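Local coordinates for surface glycan binding protein B (Bacteroides ovatus, PDB 6E57), which binds mixed-linkage beta-glucan chains and probably captures this cereal polysaccharide at the surface of the gut bacterium, at residues I164-G168 / N169-D173; L389-Q393 / D394-K398; Q292-D296 / N297-T301. One frame throughout, in Å; residues are numbered along the deposited sequence.

Contact 1: I164-G168 / N169-D173; sequences ILLGG and NTITD
The L166 carbonyl group takes the N-H of N169 from above its plane, 51° out of it (N169 N to L166 O 3.0 Å), whereas I164 N reaches I171 O in the carbonyl plane at 2.9 Å. A second bond, I171 N to I164 O at 2.8 Å, completes the I164-I171 pair, and L166 N donates back to N169 O. L166, G167, G168 and N169 form a type I' turn closing a tight antiparallel hairpin, whose second strand is outermost in a five-stranded mixed sheet. Both central turn residues have positive phi, and at G168 a side chain would press against the preceding carbonyl oxygen. On one face L165 and T170 lie side by side, L165 CD2 3.8 Å from T170 CG2. On the other, I171 CD1 packs against L166 CB at 3.9 Å, carried there by CG1 lying beside the backbone N (chi1 -56°); Y187 and P190 also touch I171. Replacing N169, whose side chain rests on P190 and V193, by an alanine would probably leave a gap against both. On that same face I164 CB faces I171 CB at 4.4 Å, with L185 and L202 against the I164 side chain.

Contact 2: L389-Q393 / D394-K398; sequences LILTQ and DMLNK
T392 turns its hydroxyl between its backbone N and carbonyl carbon (chi1 60°), which sets OG1 under the first turn of the helix, where it accepts from M395 N at 3.2 Å in a fairly straight bond. Q393 starts out with CG opposite the backbone N and then bends at chi2 (61°), so that the chain doubles back toward N397. There NE2 of Q393 donates to OD1 of N397 at 2.7 Å. The acceptor lies in the amide plane of Q393, but the donor stands above the carbonyl plane of N397, and the two amides are turned 42° from each other. This bond spans one helical turn on an exposed side, alongside the backbone bond from N397 N to Q393 O.

T392 is the N-cap of helix 393-401. The residue before it, L391, and the fifth residue beyond that, L396, pair as a hydrophobic staple: L391 CB lies 4.1 Å from L396 CD2, the two side chains crossing at about a right angle. L350 borders L391 and I344 borders L396, which ties the helix start to strand 349-356 and the loop before it.

M395 runs extended back along the incoming chain on the hydroxyl side of the cap. Its CG passes 3.3 Å from T392 OG1, and SD comes 3.4 Å from I390 O while touching L389 CD2 and L391 CD2, both at 4.2 Å. The T392 carbonyl is used too: L396 N donates to T392 O at 3.0 Å, and the L396 side chain folds over that oxygen. The carboxylate of D394, in the first turn, is placed where it would probably interact favourably with the positive end of the helix dipole.

Contact 3: Q292-D296 / N297-T301; sequences QFLND and NITTT
Three backbone hydrogen bonds join the two arms of the hairpin. F293 and T300 form a hydrogen-bonded antiparallel pair, with F293 N to T300 O at 2.8 Å and T300 N to F293 O at 3.0 Å; nearer the loop, N295 N donates to I298 O at 3.2 Å. CA-H...O contacts fill in between them, among them L294 CA to I298 O at 3.4 Å. The chain reverses through D296 and N297, the latter with positive phi.

Side-chain packing is sparse. L294 holds CG opposite its backbone N (chi1 -171°), and its CD1 methyl group rests against the hydroxyl oxygen T299 OG1 at 3.6 Å. Q292 crosses the T299 side chain on the same face, its CB 3.9 Å from T299 CG2. On the other face, the F293 ring has T300 O at its edge, near the ring plane, 3.9 Å from CD1, while V223 of the parallel neighbouring strand also touches F293.

N295 and T300 find their polar partners farther along the returning strand: N295 ND2 bonds to Q303 OE1, and T300 OG1 to the carbonyl of E302. Cohesion of this antiparallel hairpin therefore rests chiefly on main-chain bonds, with N295 giving a side-chain link to the returning strand.

In the fold
From the N terminus, contact 1 comes first, closing the short hairpin of strands 163-166 and 169-171 at the edge of a five-stranded sheet. Contact 3 follows, turning strand 292-294 into the long strand 299-315, which leads toward the C-terminal region. Contact 2 comes last, joining strand 385-390 to helix 393-401. The three lie in series, with no nesting or crossing. Contact 3 is about 17 Å from each of the others between nearest atoms, while contacts 1 and 2 are about 38 Å apart, on opposite sides of the chain's centre. Strands 299-315 and 349-356 both pair with 412-419, linking the surroundings of contacts 3 and 2; the glycan-binding residues W322, Y371 and W372 belong to the same C-terminal part.

Contact 1: I164-G168 / N169-D173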
ATOM      1  N   ILE A 164      -2.782  -0.551  24.221  1.00 46.63           N
ATOM      2  CA  ILE A 164      -3.515  -0.158  23.030  1.00 47.75           C
ATOM      3  C   ILE A 164      -4.995  -0.471  23.267  1.00 49.31           C
ATOM      4  O   ILE A 164      -5.324  -1.555  23.744  1.00 50.67           O
ATOM      5  CB  ILE A 164      -2.986  -0.880  21.775  1.00 48.24           C
ATOM      6  CG1 ILE A 164      -1.493  -0.629  21.552  1.00 47.91           C
ATOM      7  CG2 ILE A 164      -3.811  -0.491  20.557  1.00 49.43           C
ATOM      8  CD1 ILE A 164      -0.855  -1.572  20.563  1.00 47.39           C
ATOM      9  N   LEU A 165      -5.865   0.484  22.923  1.00 50.42           N
ATOM     10  CA  LEU A 165      -7.314   0.319  23.030  1.00 52.31           C
ATOM     11  C   LEU A 165      -7.875  -0.013  21.642  1.00 51.91           C
ATOM     12  O   LEU A 165      -7.604   0.694  20.671  1.00 51.49           O
ATOM     13  CB  LEU A 165      -7.940   1.602  23.592  1.00 53.79           C
ATOM     14  CG  LEU A 165      -7.354   2.116  24.908  1.00 54.86           C
ATOM     15  CD1 LEU A 165      -8.104   3.349  25.384  1.00 55.57           C
ATOM     16  CD2 LEU A 165      -7.368   1.038  25.984  1.00 55.14           C
ATOM     17  N   LEU A 166      -8.650  -1.101  21.570  1.00 50.69           N
ATOM     18  CA  LEU A 166      -9.221  -1.599  20.329  1.00 50.91           C
ATOM     19  C   LEU A 166     -10.641  -2.102  20.604  1.00 53.10           C
ATOM     20  O   LEU A 166     -10.826  -3.153  21.226  1.00 52.26           O
ATOM     21  CB  LEU A 166      -8.323  -2.716  19.788  1.00 50.29           C
ATOM     22  CG  LEU A 166      -8.456  -3.018  18.296  1.00 50.59           C
ATOM     23  CD1 LEU A 166      -7.223  -3.745  17.786  1.00 51.70           C
ATOM     24  CD2 LEU A 166      -9.709  -3.827  18.003  1.00 50.93           C
ATOM     25  N   GLY A 167     -11.629  -1.324  20.145  1.00 55.56           N
ATOM     26  CA  GLY A 167     -13.043  -1.683  20.207  1.00 58.42           C
ATOM     27  C   GLY A 167     -13.458  -2.208  21.573  1.00 62.38           C
ATOM     28  O   GLY A 167     -14.011  -3.305  21.683  1.00 63.52           O
ATOM     29  N   GLY A 168     -13.173  -1.425  22.619  1.00 64.47           N
ATOM     30  CA  GLY A 168     -13.609  -1.735  23.976  1.00 66.04           C
ATOM     31  C   GLY A 168     -12.588  -2.550  24.755  1.00 65.08           C
ATOM     32  O   GLY A 168     -12.545  -2.459  25.980  1.00 70.56           O
ATOM     33  N   ASN A 169     -11.779  -3.356  24.054  1.00 63.06           N
ATOM     34  CA  ASN A 169     -10.738  -4.167  24.687  1.00 60.25           C
ATOM     35  C   ASN A 169      -9.544  -3.272  25.038  1.00 57.14           C
ATOM     36  O   ASN A 169      -9.272  -2.290  24.353  1.00 54.41           O
ATOM     37  CB  ASN A 169     -10.302  -5.341  23.805  1.00 60.02           C
ATOM     38  CG  ASN A 169     -11.446  -6.266  23.451  1.00 60.41           C
ATOM     39  OD1 ASN A 169     -12.406  -5.848  22.808  1.00 62.51           O
ATOM     40  ND2 ASN A 169     -11.354  -7.521  23.860  1.00 58.32           N
ATOM     41  N   THR A 170      -8.857  -3.630  26.126  1.00 57.57           N
ATOM     42  CA  THR A 170      -7.631  -2.981  26.571  1.00 55.69           C
ATOM     43  C   THR A 170      -6.481  -3.983  26.419  1.00 54.91           C
ATOM     44  O   THR A 170      -6.370  -4.916  27.207  1.00 55.87           O
ATOM     45  CB  THR A 170      -7.768  -2.486  28.018  1.00 56.27           C
ATOM     46  OG1 THR A 170      -8.961  -1.706  28.123  1.00 54.78           O
ATOM     47  CG2 THR A 170      -6.582  -1.666  28.477  1.00 56.27           C
ATOM     48  N   ILE A 171      -5.652  -3.786  25.387  1.00 55.51           N
ATOM     49  CA  ILE A 171      -4.524  -4.667  25.076  1.00 55.99           C
ATOM     50  C   ILE A 171      -3.297  -4.183  25.862  1.00 57.12           C
ATOM     51  O   ILE A 171      -2.768  -3.108  25.579  1.00 55.72           O
ATOM     52  CB  ILE A 171      -4.261  -4.699  23.557  1.00 55.48           C
ATOM     53  CG1 ILE A 171      -5.514  -5.110  22.776  1.00 54.73           C
ATOM     54  CG2 ILE A 171      -3.078  -5.598  23.237  1.00 55.23           C
ATOM     55  CD1 ILE A 171      -5.450  -4.804  21.300  1.00 54.54           C
ATOM     56  N   THR A 172      -2.847  -5.000  26.824  1.00 59.40           N
ATOM     57  CA  THR A 172      -1.874  -4.583  27.842  1.00 63.61           C
ATOM     58  C   THR A 172      -0.533  -5.317  27.688  1.00 65.56           C
ATOM     59  O   THR A 172       0.316  -5.211  28.572  1.00 70.46           O
ATOM     60  CB  THR A 172      -2.430  -4.821  29.252  1.00 64.56           C
ATOM     61  OG1 THR A 172      -2.566  -6.231  29.434  1.00 64.79           O
ATOM     62  CG2 THR A 172      -3.761  -4.141  29.489  1.00 65.10           C
ATOM     63  N   ASP A 173      -0.330  -6.022  26.565  1.00 68.48           N
ATOM     64  CA  ASP A 173       0.878  -6.834  26.340  1.00 71.31           C
ATOM     65  C   ASP A 173       1.673  -6.313  25.143  1.00 65.35           C
ATOM     66  O   ASP A 173       2.191  -7.113  24.365  1.00 68.56           O
ATOM     67  CB  ASP A 173       0.527  -8.307  26.097  1.00 80.03           C
ATOM     68  CG  ASP A 173      -0.219  -8.993  27.233  1.00 86.67           C
ATOM     69  OD1 ASP A 173      -0.211  -8.452  28.360  1.00 96.28           O
ATOM     70  OD2 ASP A 173      -0.795 -10.073  26.981  1.00 95.91           O
TER

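Contact 2: L389-Q393 / D394-K398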
ATOM      1  N   LEU A 389      15.127  -4.185 -15.558  1.00 32.85           N
ATOM      2  CA  LEU A 389      15.049  -2.973 -16.353  1.00 32.93           C
ATOM      3  C   LEU A 389      14.108  -3.223 -17.532  1.00 33.32           C
ATOM      4  O   LEU A 389      14.261  -4.213 -18.253  1.00 34.26           O
ATOM      5  CB  LEU A 389      16.452  -2.611 -16.846  1.00 33.94           C
ATOM      6  CG  LEU A 389      16.536  -1.397 -17.772  1.00 35.55           C
ATOM      7  CD1 LEU A 389      16.404  -0.101 -16.986  1.00 35.70           C
ATOM      8  CD2 LEU A 389      17.834  -1.411 -18.567  1.00 35.28           C
ATOM      9  N   ILE A 390      13.148  -2.315 -17.719  1.00 32.66           N
ATOM     10  CA  ILE A 390      12.243  -2.353 -18.856  1.00 32.97           C
ATOM     11  C   ILE A 390      12.950  -1.698 -20.046  1.00 33.06           C
ATOM     12  O   ILE A 390      13.354  -0.539 -19.965  1.00 32.47           O
ATOM     13  CB  ILE A 390      10.900  -1.673 -18.519  1.00 32.57           C
ATOM     14  CG1 ILE A 390      10.175  -2.423 -17.398  1.00 32.63           C
ATOM     15  CG2 ILE A 390      10.028  -1.534 -19.759  1.00 32.39           C
ATOM     16  CD1 ILE A 390       8.891  -1.775 -16.950  1.00 33.79           C
ATOM     17  N   LEU A 391      13.095  -2.465 -21.133  1.00 33.00           N
ATOM     18  CA  LEU A 391      13.719  -2.009 -22.366  1.00 33.60           C
ATOM     19  C   LEU A 391      12.666  -1.325 -23.248  1.00 32.58           C
ATOM     20  O   LEU A 391      11.814  -1.988 -23.839  1.00 33.63           O
ATOM     21  CB  LEU A 391      14.347  -3.209 -23.081  1.00 34.27           C
ATOM     22  CG  LEU A 391      15.423  -3.956 -22.295  1.00 34.37           C
ATOM     23  CD1 LEU A 391      15.883  -5.195 -23.041  1.00 35.76           C
ATOM     24  CD2 LEU A 391      16.604  -3.049 -21.993  1.00 34.92           C
ATOM     25  N   THR A 392      12.745   0.008 -23.327  1.00 31.53           N
ATOM     26  CA  THR A 392      11.895   0.814 -24.202  1.00 32.42           C
ATOM     27  C   THR A 392      12.368   0.667 -25.653  1.00 32.83           C
ATOM     28  O   THR A 392      13.429   0.109 -25.914  1.00 31.12           O
ATOM     29  CB  THR A 392      11.906   2.288 -23.782  1.00 32.82           C
ATOM     30  OG1 THR A 392      13.251   2.762 -23.869  1.00 33.99           O
ATOM     31  CG2 THR A 392      11.368   2.510 -22.386  1.00 32.39           C
ATOM     32  N   GLN A 393      11.567   1.187 -26.589  1.00 34.04           N
ATOM     33  CA  GLN A 393      11.903   1.157 -28.009  1.00 34.95           C
ATOM     34  C   GLN A 393      13.147   2.023 -28.258  1.00 36.57           C
ATOM     35  O   GLN A 393      13.955   1.708 -29.129  1.00 39.77           O
ATOM     36  CB  GLN A 393      10.711   1.611 -28.857  1.00 34.91           C
ATOM     37  CG  GLN A 393      10.951   1.525 -30.361  1.00 35.14           C
ATOM     38  CD  GLN A 393      11.242   0.123 -30.839  1.00 34.25           C
ATOM     39  OE1 GLN A 393      10.412  -0.777 -30.737  1.00 35.02           O
ATOM     40  NE2 GLN A 393      12.434  -0.075 -31.376  1.00 34.38           N
ATOM     41  N   ASP A 394      13.293   3.104 -27.485  1.00 37.88           N
ATOM     42  CA  ASP A 394      14.458   3.988 -27.580  1.00 37.51           C
ATOM     43  C   ASP A 394      15.716   3.241 -27.122  1.00 36.13           C
ATOM     44  O   ASP A 394      16.748   3.326 -27.770  1.00 35.99           O
ATOM     45  CB  ASP A 394      14.257   5.277 -26.779  1.00 40.03           C
ATOM     46  CG  ASP A 394      13.468   6.349 -27.512  1.00 41.23           C
ATOM     47  OD1 ASP A 394      12.924   6.054 -28.591  1.00 43.90           O
ATOM     48  OD2 ASP A 394      13.409   7.475 -26.998  1.00 44.27           O
ATOM     49  N   MET A 395      15.618   2.523 -25.999  1.00 36.28           N
ATOM     50  CA  MET A 395      16.734   1.741 -25.473  1.00 36.35           C
ATOM     51  C   MET A 395      17.167   0.695 -26.508  1.00 33.97           C
ATOM     52  O   MET A 395      18.349   0.593 -26.822  1.00 33.30           O
ATOM     53  CB  MET A 395      16.359   1.030 -24.170  1.00 39.06           C
ATOM     54  CG  MET A 395      16.313   1.951 -22.973  1.00 42.07           C
ATOM     55  SD  MET A 395      15.950   1.035 -21.462  1.00 46.84           S
ATOM     56  CE  MET A 395      15.377   2.365 -20.409  1.00 50.12           C
ATOM     57  N   LEU A 396      16.201  -0.066 -27.033  1.00 32.53           N
ATOM     58  CA  LEU A 396      16.473  -1.120 -28.011  1.00 31.52           C
ATOM     59  C   LEU A 396      17.136  -0.523 -29.262  1.00 31.96           C
ATOM     60  O   LEU A 396      18.040  -1.137 -29.831  1.00 30.11           O
ATOM     61  CB  LEU A 396      15.168  -1.842 -28.364  1.00 33.03           C
ATOM     62  CG  LEU A 396      14.572  -2.710 -27.254  1.00 32.58           C
ATOM     63  CD1 LEU A 396      13.142  -3.111 -27.586  1.00 33.92           C
ATOM     64  CD2 LEU A 396      15.422  -3.945 -27.004  1.00 31.80           C
ATOM     65  N   ASN A 397      16.689   0.671 -29.670  1.00 30.90           N
ATOM     66  CA  ASN A 397      17.210   1.353 -30.854  1.00 31.61           C
ATOM     67  C   ASN A 397      18.670   1.758 -30.630  1.00 31.33           C
ATOM     68  O   ASN A 397      19.494   1.645 -31.530  1.00 32.04           O
ATOM     69  CB  ASN A 397      16.389   2.591 -31.219  1.00 31.62           C
ATOM     70  CG  ASN A 397      15.028   2.263 -31.795  1.00 32.77           C
ATOM     71  OD1 ASN A 397      14.742   1.116 -32.139  1.00 32.04           O
ATOM     72  ND2 ASN A 397      14.180   3.272 -31.900  1.00 33.05           N
ATOM     73  N   LYS A 398      18.966   2.238 -29.421  1.00 31.69           N
ATOM     74  CA  LYS A 398      20.287   2.725 -29.067  1.00 32.67           C
ATOM     75  C   LYS A 398      21.260   1.541 -28.991  1.00 31.76           C
ATOM     76  O   LYS A 398      22.413   1.661 -29.395  1.00 31.78           O
ATOM     77  CB  LYS A 398      20.217   3.508 -27.753  1.00 34.22           C
ATOM     78  CG  LYS A 398      21.495   4.241 -27.373  1.00 37.12           C
ATOM     79  CD  LYS A 398      21.305   5.251 -26.262  1.00 41.51           C
ATOM     80  CE  LYS A 398      20.590   6.502 -26.727  1.00 46.30           C
ATOM     81  NZ  LYS A 398      20.832   7.635 -25.806  1.00 51.45           N
TER

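Contact 3: Q292-D296 / N297-T301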
ATOM      1  N   GLN A 292     -10.471 -14.161  -0.631  1.00 46.03           N
ATOM      2  CA  GLN A 292     -10.686 -12.757  -0.953  1.00 44.21           C
ATOM      3  C   GLN A 292      -9.368 -12.145  -1.435  1.00 40.89           C
ATOM      4  O   GLN A 292      -8.295 -12.608  -1.066  1.00 39.42           O
ATOM      5  CB  GLN A 292     -11.232 -12.019   0.269  1.00 44.95           C
ATOM      6  CG  GLN A 292     -12.640 -12.454   0.664  1.00 46.71           C
ATOM      7  CD  GLN A 292     -13.169 -11.723   1.876  1.00 46.42           C
ATOM      8  OE1 GLN A 292     -12.709 -10.640   2.235  1.00 45.72           O
ATOM      9  NE2 GLN A 292     -14.155 -12.318   2.523  1.00 47.96           N
ATOM     10  N   PHE A 293      -9.474 -11.103  -2.268  1.00 40.41           N
ATOM     11  CA  PHE A 293      -8.325 -10.422  -2.856  1.00 40.10           C
ATOM     12  C   PHE A 293      -8.502  -8.904  -2.733  1.00 41.67           C
ATOM     13  O   PHE A 293      -9.556  -8.370  -3.074  1.00 42.86           O
ATOM     14  CB  PHE A 293      -8.154 -10.824  -4.322  1.00 39.87           C
ATOM     15  CG  PHE A 293      -7.914 -12.296  -4.540  1.00 39.59           C
ATOM     16  CD1 PHE A 293      -8.975 -13.178  -4.665  1.00 40.25           C
ATOM     17  CD2 PHE A 293      -6.625 -12.800  -4.620  1.00 39.84           C
ATOM     18  CE1 PHE A 293      -8.754 -14.531  -4.862  1.00 40.30           C
ATOM     19  CE2 PHE A 293      -6.407 -14.154  -4.819  1.00 40.08           C
ATOM     20  CZ  PHE A 293      -7.471 -15.018  -4.941  1.00 40.59           C
ATOM     21  N   LEU A 294      -7.450  -8.234  -2.252  1.00 41.62           N
ATOM     22  CA  LEU A 294      -7.412  -6.788  -2.070  1.00 43.58           C
ATOM     23  C   LEU A 294      -6.498  -6.183  -3.138  1.00 46.72           C
ATOM     24  O   LEU A 294      -5.414  -6.708  -3.377  1.00 49.22           O
ATOM     25  CB  LEU A 294      -6.878  -6.493  -0.666  1.00 43.18           C
ATOM     26  CG  LEU A 294      -6.969  -5.035  -0.219  1.00 43.69           C
ATOM     27  CD1 LEU A 294      -8.399  -4.673   0.151  1.00 44.71           C
ATOM     28  CD2 LEU A 294      -6.030  -4.776   0.949  1.00 43.58           C
ATOM     29  N   ASN A 295      -6.925  -5.074  -3.755  1.00 48.49           N
ATOM     30  CA  ASN A 295      -6.183  -4.500  -4.880  1.00 52.37           C
ATOM     31  C   ASN A 295      -5.968  -2.993  -4.674  1.00 59.08           C
ATOM     32  O   ASN A 295      -4.821  -2.560  -4.502  1.00 67.70           O
ATOM     33  CB  ASN A 295      -6.833  -4.897  -6.206  1.00 51.01           C
ATOM     34  CG  ASN A 295      -6.490  -6.327  -6.575  1.00 47.73           C
ATOM     35  OD1 ASN A 295      -5.417  -6.595  -7.109  1.00 45.46           O
ATOM     36  ND2 ASN A 295      -7.372  -7.256  -6.251  1.00 45.96           N
ATOM     37  N   ASP A 296      -7.042  -2.197  -4.699  1.00 62.68           N
ATOM     38  CA  ASP A 296      -6.931  -0.759  -4.400  1.00 65.15           C
ATOM     39  C   ASP A 296      -7.925  -0.411  -3.289  1.00 63.90           C
ATOM     40  O   ASP A 296      -8.741   0.495  -3.434  1.00 67.20           O
ATOM     41  CB  ASP A 296      -7.129   0.090  -5.660  1.00 69.66           C
ATOM     42  CG  ASP A 296      -5.992  -0.021  -6.663  1.00 69.09           C
ATOM     43  OD1 ASP A 296      -4.833  -0.167  -6.227  1.00 70.31           O
ATOM     44  OD2 ASP A 296      -6.273   0.046  -7.876  1.00 75.54           O
ATOM     45  N   ASN A 297      -7.824  -1.155  -2.179  1.00 62.64           N
ATOM     46  CA  ASN A 297      -8.761  -1.110  -1.049  1.00 62.54           C
ATOM     47  C   ASN A 297     -10.157  -1.559  -1.508  1.00 60.38           C
ATOM     48  O   ASN A 297     -11.158  -1.208  -0.888  1.00 61.05           O
ATOM     49  CB  ASN A 297      -8.761   0.263  -0.369  1.00 66.03           C
ATOM     50  CG  ASN A 297      -7.426   0.583   0.272  1.00 65.32           C
ATOM     51  OD1 ASN A 297      -7.042  -0.040   1.260  1.00 67.33           O
ATOM     52  ND2 ASN A 297      -6.709   1.544  -0.288  1.00 67.48           N
ATOM     53  N   ILE A 298     -10.200  -2.361  -2.581  1.00 57.99           N
ATOM     54  CA  ILE A 298     -11.404  -3.041  -3.057  1.00 55.08           C
ATOM     55  C   ILE A 298     -11.181  -4.544  -2.848  1.00 50.29           C
ATOM     56  O   ILE A 298     -10.111  -5.049  -3.180  1.00 49.92           O
ATOM     57  CB  ILE A 298     -11.695  -2.711  -4.538  1.00 56.69           C
ATOM     58  CG1 ILE A 298     -11.659  -1.206  -4.823  1.00 58.15           C
ATOM     59  CG2 ILE A 298     -13.011  -3.333  -4.980  1.00 57.38           C
ATOM     60  CD1 ILE A 298     -12.677  -0.397  -4.047  1.00 59.98           C
ATOM     61  N   THR A 299     -12.190  -5.226  -2.290  1.00 49.24           N
ATOM     62  CA  THR A 299     -12.133  -6.657  -1.988  1.00 46.99           C
ATOM     63  C   THR A 299     -13.042  -7.414  -2.960  1.00 46.64           C
ATOM     64  O   THR A 299     -14.233  -7.142  -3.037  1.00 48.22           O
ATOM     65  CB  THR A 299     -12.529  -6.940  -0.533  1.00 46.89           C
ATOM     66  OG1 THR A 299     -11.575  -6.303   0.316  1.00 48.31           O
ATOM     67  CG2 THR A 299     -12.579  -8.415  -0.200  1.00 46.54           C
ATOM     68  N   THR A 300     -12.459  -8.366  -3.690  1.00 44.85           N
ATOM     69  CA  THR A 300     -13.172  -9.194  -4.658  1.00 44.65           C
ATOM     70  C   THR A 300     -12.881 -10.666  -4.345  1.00 45.84           C
ATOM     71  O   THR A 300     -12.022 -10.961  -3.509  1.00 47.55           O
ATOM     72  CB  THR A 300     -12.768  -8.819  -6.089  1.00 43.86           C
ATOM     73  OG1 THR A 300     -11.361  -9.036  -6.205  1.00 42.72           O
ATOM     74  CG2 THR A 300     -13.093  -7.385  -6.448  1.00 42.06           C
ATOM     75  N   THR A 301     -13.606 -11.575  -5.010  1.00 45.58           N
ATOM     76  CA  THR A 301     -13.322 -13.015  -4.947  1.00 45.43           C
ATOM     77  C   THR A 301     -12.594 -13.464  -6.222  1.00 44.03           C
ATOM     78  O   THR A 301     -12.278 -14.644  -6.362  1.00 42.58           O
ATOM     79  CB  THR A 301     -14.599 -13.828  -4.709  1.00 47.39           C
ATOM     80  OG1 THR A 301     -15.551 -13.473  -5.710  1.00 51.33           O
ATOM     81  CG2 THR A 301     -15.189 -13.600  -3.335  1.00 47.05           C
TER